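Local coordinates for DUF1881 domain-containing protein (PDB 5Z6D), which is of unknown function but couples a beta-gamma-crystallin domain to an Ig-like domain, whose interface renders the crystallin Ca2+-binding site inoperative, at residues Ile11-Lys16 / Ser43-Ala48; Ser49-Ala54 / Tyr64-Thr69. The protein carries 1 engineered substitution. All blocks are in the same frame, centred on the assembly; numbering follows the deposited sequence.

In the fold
Both contacts lie within the beta-gamma-crystallin region, on the same side of the chain's centre, with their own centres about 11 Å apart. Interaction 1 comes first along the chain and pairs strands 9-13 and 43-46 of a three-stranded antiparallel sheet. Strand 43-46 then leads into strand 50-55, which interaction 2 pairs with strand 64-67 at the border of a four-stranded antiparallel sheet. The two sheets face each other, and the contacts touch where F12 CE1 packs against W67 CZ3 at 3.8 Å. Interaction 1 thus builds one wall of the sandwich, and interaction 2 builds the opposing wall, whose other side meets strand 131-136.

Interaction 1: Ile11-Lys16 / Ser43-Ala48; sequences IFYQKK and SVAVGA
An antiparallel strand pair forms this contact: strand 9-13, central in a three-stranded sheet, runs beside strand 43-46 of the crystallin domain. I11 and A45 form a hydrogen-bonded pair, each N-H reaching the other's carbonyl, with I11 N to A45 O at 2.9 Å and A45 N to I11 O at 2.8 Å. The bonds of Y13 and S43 are less even. Y13 N points almost straight at S43 O (177° at the hydrogen) but lies above the carbonyl plane, whereas S43 N meets Y13 O in plane, on a lone pair, at a longer 3.2 Å. Between them F12 and V44, a non-hydrogen-bonded pair, lie side by side: V44 CG2, anti to its own backbone N, sits over one face of the F12 ring, a CH-pi contact 3.7 Å from the centroid and only 15° off the normal. The F12 ring also stacks with Y41 and meets F83. On the other face of the sheet, the Y13 ring turns an edge to A45, CE2 reaching CB at 3.8 Å, while I11 CG2 lies over its face. S43 OG, between its backbone N and carbonyl carbon, donates to K15 O at 2.6 Å and also bonds F18 N, thereby tying down the turn after Y13. Pairing of the first and fourth strands of a motif in this way is characteristic of the beta-gamma-crystallin Greek key.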
loop_
_atom_site.group_PDB
_atom_site.type_symbol
_atom_site.label_atom_id
_atom_site.label_comp_id
_atom_site.label_asym_id
_atom_site.label_seq_id
_atom_site.Cartn_x
_atom_site.Cartn_y
_atom_site.Cartn_z
ATOM N N ILE A 11 4.174 19.161 -7.424
ATOM C CA ILE A 11 3.187 19.969 -8.093
ATOM C C ILE A 11 2.382 19.110 -9.023
ATOM O O ILE A 11 2.935 18.418 -9.884
ATOM C CB ILE A 11 3.821 21.131 -8.901
ATOM C CG1 ILE A 11 4.834 21.905 -8.053
ATOM C CG2 ILE A 11 2.728 22.038 -9.429
ATOM C CD1 ILE A 11 5.400 23.127 -8.749
ATOM N N PHE A 12 1.071 19.143 -8.842
ATOM C CA PHE A 12 0.177 18.426 -9.732
ATOM C C PHE A 12 -0.316 19.361 -10.821
ATOM O O PHE A 12 -0.717 20.483 -10.561
ATOM C CB PHE A 12 -0.998 17.832 -8.967
ATOM C CG PHE A 12 -0.669 16.550 -8.257
ATOM C CD1 PHE A 12 -0.704 15.344 -8.929
ATOM C CD2 PHE A 12 -0.342 16.556 -6.904
ATOM C CE1 PHE A 12 -0.402 14.159 -8.270
ATOM C CE2 PHE A 12 -0.044 15.380 -6.235
ATOM C CZ PHE A 12 -0.081 14.181 -6.906
ATOM N N TYR A 13 -0.297 18.891 -12.049
ATOM C CA TYR A 13 -0.718 19.719 -13.143
ATOM C C TYR A 13 -1.984 19.162 -13.770
ATOM O O TYR A 13 -2.167 17.927 -13.909
ATOM C CB TYR A 13 0.399 19.831 -14.189
ATOM C CG TYR A 13 1.690 20.447 -13.656
ATOM C CD1 TYR A 13 1.917 21.826 -13.721
ATOM C CD2 TYR A 13 2.680 19.648 -13.099
ATOM C CE1 TYR A 13 3.099 22.378 -13.229
ATOM C CE2 TYR A 13 3.851 20.183 -12.604
ATOM C CZ TYR A 13 4.064 21.547 -12.674
ATOM O OH TYR A 13 5.248 22.061 -12.179
ATOM N N GLN A 14 -2.826 20.116 -14.168
ATOM C CA GLN A 14 -4.075 19.879 -14.860
ATOM C C GLN A 14 -3.893 19.244 -16.242
ATOM O O GLN A 14 -4.737 18.469 -16.686
ATOM C CB GLN A 14 -4.825 21.212 -14.967
ATOM C CG GLN A 14 -5.642 21.419 -16.218
ATOM C CD GLN A 14 -5.841 22.892 -16.526
ATOM O OE1 GLN A 14 -4.879 23.655 -16.632
ATOM N NE2 GLN A 14 -7.093 23.300 -16.661
ATOM N N LYS A 15 -2.793 19.560 -16.921
ATOM C CA LYS A 15 -2.521 18.935 -18.209
ATOM C C LYS A 15 -1.295 18.028 -18.136
ATOM O O LYS A 15 -0.547 18.069 -17.150
ATOM C CB LYS A 15 -2.331 20.001 -19.289
ATOM C CG LYS A 15 -3.284 21.178 -19.159
ATOM C CD LYS A 15 -3.766 21.654 -20.516
ATOM C CE LYS A 15 -4.178 23.119 -20.476
ATOM N NZ LYS A 15 -3.006 24.019 -20.270
ATOM N N LYS A 16 -1.106 17.207 -19.166
ATOM C CA LYS A 16 0.062 16.333 -19.241
ATOM C C LYS A 16 1.333 17.158 -19.464
ATOM O O LYS A 16 1.263 18.332 -19.808
ATOM C CB LYS A 16 -0.105 15.300 -20.356
ATOM C CG LYS A 16 -1.247 14.323 -20.141
ATOM C CD LYS A 16 -1.405 13.379 -21.314
ATOM C CE LYS A 16 -2.479 12.334 -21.020
ATOM N NZ LYS A 16 -2.607 11.323 -22.092
ATOM N N SER A 43 -0.539 15.334 -14.687
ATOM C CA SER A 43 0.899 15.068 -14.525
ATOM C C SER A 43 1.369 15.532 -13.162
ATOM O O SER A 43 0.639 16.224 -12.459
ATOM C CB SER A 43 1.729 15.728 -15.646
ATOM O OG SER A 43 1.486 17.125 -15.738
ATOM N N VAL A 44 2.569 15.127 -12.762
ATOM C CA VAL A 44 3.051 15.515 -11.431
ATOM C C VAL A 44 4.575 15.656 -11.403
ATOM O O VAL A 44 5.313 14.752 -11.807
ATOM C CB VAL A 44 2.588 14.512 -10.342
ATOM C CG1 VAL A 44 3.084 13.087 -10.628
ATOM C CG2 VAL A 44 3.022 14.987 -8.942
ATOM N N ALA A 45 5.029 16.823 -10.950
ATOM C CA ALA A 45 6.444 17.057 -10.700
ATOM C C ALA A 45 6.751 16.737 -9.258
ATOM O O ALA A 45 6.049 17.193 -8.350
ATOM C CB ALA A 45 6.819 18.496 -11.020
ATOM N N VAL A 46 7.799 15.957 -9.040
ATOM C CA VAL A 46 8.125 15.507 -7.697
ATOM C C VAL A 46 9.462 16.055 -7.258
ATOM O O VAL A 46 10.471 15.863 -7.928
ATOM C CB VAL A 46 8.151 13.980 -7.615
ATOM C CG1 VAL A 46 8.581 13.520 -6.219
ATOM C CG2 VAL A 46 6.784 13.430 -7.973
ATOM N N GLY A 47 9.453 16.758 -6.133
ATOM C CA GLY A 47 10.671 17.298 -5.569
ATOM C C GLY A 47 11.662 16.204 -5.255
ATOM O O GLY A 47 11.296 15.039 -5.045
ATOM N N ALA A 48 12.932 16.582 -5.196
ATOM C CA ALA A 48 14.025 15.624 -5.028
ATOM C C ALA A 48 13.999 14.846 -3.702
ATOM O O ALA A 48 14.579 13.766 -3.599
ATOM C CB ALA A 48 15.354 16.357 -5.169
#

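Interaction 2: Ser49-Ala54 / Tyr64-Thr69; sequences SAKVIA and YREWTT
Strands 50-55 and 64-67 make an antiparallel beta hairpin in which four backbone hydrogen bonds tie two residue pairs. V52 and W67 satisfy each other's N-H and C=O, V52 N to W67 O at 2.9 Å being almost linear at 174°. A54 and R65 do the same, with R65 O receiving A54 N nearly along its C=O axis. V52 O gains a further CA-H...O contact from E66. At the end away from the hairpin turn, where the direct ladder stops, a water donates to both A50 O (2.9 Å) and T68 O (3.0 Å), bridging two carbonyls. K51, extended beyond CG, crosses E66 obliquely, and its NZ forms a salt bridge with E66 OE2 at 3.2 Å while also hydrogen-bonding T90 O; carboxylate and carbonyl together would favour the charged ammonium. On the face that carries V52, A54 and W67, the six-membered ring of W67 is met obliquely by V52, CG1 to CE3 at 3.6 Å, and by A54, CB to CH2 at 3.7 Å. K51 and I53 pair on their other side with V86 and R84, so strand 50-55 lies between strands 64-67 and 82-87. V52 packs on V10 in strand 9-13 of the facing sheet, whereas I53 and Y64 face strand 131-136, placing the hairpin between the facing crystallin sheet and strand 131-136 of the next domain.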
loop_
_atom_site.group_PDB
_atom_site.type_symbol
_atom_site.label_atom_id
_atom_site.label_comp_id
_atom_site.label_asym_id
_atom_site.label_seq_id
_atom_site.Cartn_x
_atom_site.Cartn_y
_atom_site.Cartn_z
ATOM N N SER A 49 13.343 15.405 -2.692
ATOM C CA SER A 49 13.281 14.761 -1.387
ATOM C C SER A 49 11.856 14.341 -1.058
ATOM O O SER A 49 11.556 13.952 0.074
ATOM C CB SER A 49 13.814 15.692 -0.300
ATOM O OG SER A 49 15.186 15.979 -0.517
ATOM N N ALA A 50 10.983 14.434 -2.056
ATOM C CA ALA A 50 9.582 14.097 -1.875
ATOM C C ALA A 50 9.241 12.813 -2.622
ATOM O O ALA A 50 10.024 12.292 -3.428
ATOM C CB ALA A 50 8.700 15.232 -2.344
ATOM N N LYS A 51 8.048 12.313 -2.347
ATOM C CA LYS A 51 7.539 11.122 -2.983
ATOM C C LYS A 51 6.029 11.145 -2.779
ATOM O O LYS A 51 5.555 11.677 -1.776
ATOM C CB LYS A 51 8.199 9.896 -2.366
ATOM C CG LYS A 51 7.520 8.579 -2.530
ATOM C CD LYS A 51 8.315 7.587 -1.699
ATOM C CE LYS A 51 7.810 6.194 -1.811
ATOM N NZ LYS A 51 8.803 5.301 -1.175
ATOM N N VAL A 52 5.261 10.634 -3.740
ATOM C CA VAL A 52 3.814 10.555 -3.563
ATOM C C VAL A 52 3.382 9.108 -3.467
ATOM O O VAL A 52 3.770 8.280 -4.298
ATOM C CB VAL A 52 3.032 11.198 -4.716
ATOM C CG1 VAL A 52 1.529 11.157 -4.429
ATOM C CG2 VAL A 52 3.481 12.628 -4.962
ATOM N N ILE A 53 2.590 8.802 -2.447
ATOM C CA ILE A 53 1.910 7.516 -2.399
ATOM C C ILE A 53 0.435 7.762 -2.654
ATOM O O ILE A 53 -0.199 8.491 -1.907
ATOM C CB ILE A 53 2.122 6.808 -1.051
ATOM C CG1 ILE A 53 3.616 6.557 -0.811
ATOM C CG2 ILE A 53 1.321 5.499 -1.011
ATOM C CD1 ILE A 53 3.936 6.123 0.618
ATOM N N ALA A 54 -0.107 7.170 -3.718
ATOM C CA ALA A 54 -1.510 7.381 -4.109
ATOM C C ALA A 54 -2.283 6.066 -4.049
ATOM O O ALA A 54 -1.766 5.037 -4.453
ATOM C CB ALA A 54 -1.587 7.992 -5.526
ATOM N N TYR A 64 -2.588 0.782 -5.440
ATOM C CA TYR A 64 -1.851 2.011 -5.219
ATOM C C TYR A 64 -0.776 2.219 -6.271
ATOM O O TYR A 64 -0.438 1.300 -7.025
ATOM C CB TYR A 64 -1.205 2.023 -3.822
ATOM C CG TYR A 64 0.040 1.158 -3.703
ATOM C CD1 TYR A 64 1.305 1.731 -3.689
ATOM C CD2 TYR A 64 -0.056 -0.228 -3.611
ATOM C CE1 TYR A 64 2.448 0.948 -3.595
ATOM C CE2 TYR A 64 1.079 -1.018 -3.510
ATOM C CZ TYR A 64 2.328 -0.420 -3.497
ATOM O OH TYR A 64 3.466 -1.188 -3.390
ATOM N N ARG A 65 -0.260 3.442 -6.317
ATOM C CA ARG A 65 0.916 3.768 -7.109
ATOM C C ARG A 65 1.850 4.614 -6.272
ATOM O O ARG A 65 1.395 5.325 -5.376
ATOM C CB ARG A 65 0.532 4.524 -8.373
ATOM C CG ARG A 65 -0.297 3.719 -9.343
ATOM C CD ARG A 65 0.512 2.649 -10.049
ATOM N NE ARG A 65 -0.331 1.906 -10.984
ATOM C CZ ARG A 65 -0.480 2.212 -12.271
ATOM N NH1 ARG A 65 0.167 3.248 -12.804
ATOM N NH2 ARG A 65 -1.275 1.472 -13.035
ATOM N N GLU A 66 3.146 4.516 -6.547
ATOM C CA GLU A 66 4.132 5.420 -5.967
ATOM C C GLU A 66 4.738 6.259 -7.072
ATOM O O GLU A 66 5.179 5.713 -8.082
ATOM C CB GLU A 66 5.256 4.668 -5.247
ATOM C CG GLU A 66 4.894 4.014 -3.930
ATOM C CD GLU A 66 6.067 3.225 -3.356
ATOM O OE1 GLU A 66 6.663 2.420 -4.100
ATOM O OE2 GLU A 66 6.407 3.417 -2.172
ATOM N N TRP A 67 4.764 7.574 -6.891
ATOM C CA TRP A 67 5.466 8.439 -7.840
ATOM C C TRP A 67 6.686 9.002 -7.140
ATOM O O TRP A 67 6.555 9.845 -6.248
ATOM C CB TRP A 67 4.546 9.546 -8.360
ATOM C CG TRP A 67 3.325 8.971 -9.020
ATOM C CD1 TRP A 67 3.303 7.982 -9.950
ATOM C CD2 TRP A 67 1.961 9.345 -8.794
ATOM N NE1 TRP A 67 2.013 7.695 -10.314
ATOM C CE2 TRP A 67 1.165 8.517 -9.620
ATOM C CE3 TRP A 67 1.329 10.275 -7.959
ATOM C CZ2 TRP A 67 -0.230 8.595 -9.638
ATOM C CZ3 TRP A 67 -0.065 10.347 -7.975
ATOM C CH2 TRP A 67 -0.821 9.516 -8.817
ATOM N N THR A 68 7.860 8.487 -7.510
ATOM C CA THR A 68 9.107 8.828 -6.836
ATOM C C THR A 68 9.878 9.864 -7.640
ATOM O O THR A 68 10.790 10.512 -7.132
ATOM C CB THR A 68 9.997 7.581 -6.606
ATOM O OG1 THR A 68 10.386 7.004 -7.865
ATOM C CG2 THR A 68 9.262 6.541 -5.792
ATOM N N THR A 69 9.517 10.005 -8.912
ATOM C CA THR A 69 10.105 11.024 -9.771
ATOM C C THR A 69 9.001 11.644 -10.615
ATOM O O THR A 69 7.892 11.106 -10.699
ATOM C CB THR A 69 11.218 10.466 -10.711
ATOM O OG1 THR A 69 10.651 9.554 -11.666
ATOM C CG2 THR A 69 12.303 9.746 -9.920
HETATM O O HOH W 1 11.483 9.962 -4.293
#